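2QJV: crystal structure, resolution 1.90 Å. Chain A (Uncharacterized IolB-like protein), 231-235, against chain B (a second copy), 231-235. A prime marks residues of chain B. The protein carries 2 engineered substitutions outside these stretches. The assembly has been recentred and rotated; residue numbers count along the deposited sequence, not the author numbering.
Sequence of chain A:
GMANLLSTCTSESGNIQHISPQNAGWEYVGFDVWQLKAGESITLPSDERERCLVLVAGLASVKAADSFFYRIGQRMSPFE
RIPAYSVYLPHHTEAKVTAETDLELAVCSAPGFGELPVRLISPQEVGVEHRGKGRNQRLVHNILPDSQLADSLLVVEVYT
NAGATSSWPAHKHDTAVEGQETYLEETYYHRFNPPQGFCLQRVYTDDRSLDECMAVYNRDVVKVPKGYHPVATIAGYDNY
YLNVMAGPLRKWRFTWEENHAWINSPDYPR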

# COMPACT_ATOMS: atom_id res chain seq x y z
N VAL A 231 22.90 5.43 3.62
CA VAL A 231 22.89 4.34 4.57
C VAL A 231 23.20 4.88 5.98
O VAL A 231 24.28 5.44 6.24
CB VAL A 231 23.92 3.27 4.19
CG1 VAL A 231 24.07 2.21 5.30
CG2 VAL A 231 23.58 2.64 2.80
N ALA A 232 22.25 4.70 6.89
CA ALA A 232 22.42 5.06 8.31
C ALA A 232 22.65 3.78 9.13
O ALA A 232 21.78 2.91 9.22
CB ALA A 232 21.23 5.89 8.86
N THR A 233 23.83 3.67 9.71
CA THR A 233 24.16 2.53 10.55
C THR A 233 23.71 2.77 12.01
O THR A 233 23.48 3.89 12.45
CB THR A 233 25.70 2.14 10.48
OG1 THR A 233 26.47 3.14 11.10
CG2 THR A 233 26.18 1.92 9.03
N ILE A 234 23.66 1.67 12.76
CA ILE A 234 23.14 1.55 14.11
C ILE A 234 24.25 1.17 15.09
O ILE A 234 25.03 0.25 14.81
CB ILE A 234 22.02 0.41 14.06
CG1 ILE A 234 20.85 0.86 13.16
CG2 ILE A 234 21.53 0.00 15.41
CD1 ILE A 234 20.15 2.11 13.59
N ALA A 235 24.33 1.88 16.21
CA ALA A 235 25.29 1.61 17.28
C ALA A 235 25.37 0.10 17.60
O ALA A 235 24.35 -0.57 17.80
CB ALA A 235 24.97 2.40 18.54
N VAL B 231 15.88 5.34 16.95
CA VAL B 231 16.14 6.55 16.16
C VAL B 231 17.61 6.55 15.70
O VAL B 231 18.51 6.55 16.52
CB VAL B 231 15.83 7.86 16.96
CG1 VAL B 231 16.33 9.10 16.20
CG2 VAL B 231 14.33 7.95 17.35
N ALA B 232 17.81 6.51 14.38
CA ALA B 232 19.14 6.56 13.77
C ALA B 232 19.35 7.97 13.24
O ALA B 232 18.64 8.40 12.34
CB ALA B 232 19.30 5.51 12.65
N THR B 233 20.30 8.72 13.82
CA THR B 233 20.63 10.08 13.35
C THR B 233 21.64 9.98 12.20
O THR B 233 22.26 8.93 11.95
CB THR B 233 21.18 10.96 14.48
OG1 THR B 233 22.39 10.38 14.94
CG2 THR B 233 20.17 11.07 15.61
N ILE B 234 21.73 11.10 11.47
CA ILE B 234 22.48 11.25 10.23
C ILE B 234 23.65 12.20 10.42
O ILE B 234 23.45 13.25 11.01
CB ILE B 234 21.49 11.80 9.12
CG1 ILE B 234 20.33 10.82 8.82
CG2 ILE B 234 22.21 12.12 7.82
CD1 ILE B 234 20.79 9.54 8.18
N ALA B 235 24.83 11.83 9.94
CA ALA B 235 26.04 12.65 10.02
C ALA B 235 25.72 14.11 9.56
O ALA B 235 25.07 14.34 8.53
CB ALA B 235 27.17 12.02 9.21

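The contact is apolar and nearly symmetric between the two copies. Its centre is the pair of alanines at position 232. Each points its CA-to-CB bond toward the other stretch, and Ala232 CB lies 4.3 Å from Ala232′ CB. The strand axes approach to 7.0 Å at their closest, with 116° between their N-to-C directions, and a methyl group from each strand lies between them.

The tighter packing is between alanine and isoleucine. Ala232 CB is 3.7 Å from Ile234′ CD1, and Ile234 CD1 is 3.6 Å from Ala232′ CB. Both isoleucines start sideways to the other stretch, but the ends of their side chains come nearer. Chi1 and chi2 are both m in each copy. In this conformation CD1, at the end of the side chain, reaches the methyl of the partner alanine.

No hydrogen bond links the stretches. The carbonyl of Thr233 takes part only loosely, with its O atom 4.5 Å from Ala232′ CB, and Ala232 CB is likewise 4.5 Å from Thr233′ O. The CA-to-CB bonds of Thr233 and Thr233′ point away from the other stretch, and each OG1 is hydrogen-bonded elsewhere in the structure. The CA-to-CB bonds of Val231 and Val231′ also point away, and these residues make no contact here.

Together the stretches bury 162 Å², most of it on the alanines at 232 and the isoleucines. All ten residues are buried in the assembly, which suits the apolar side chains meeting here.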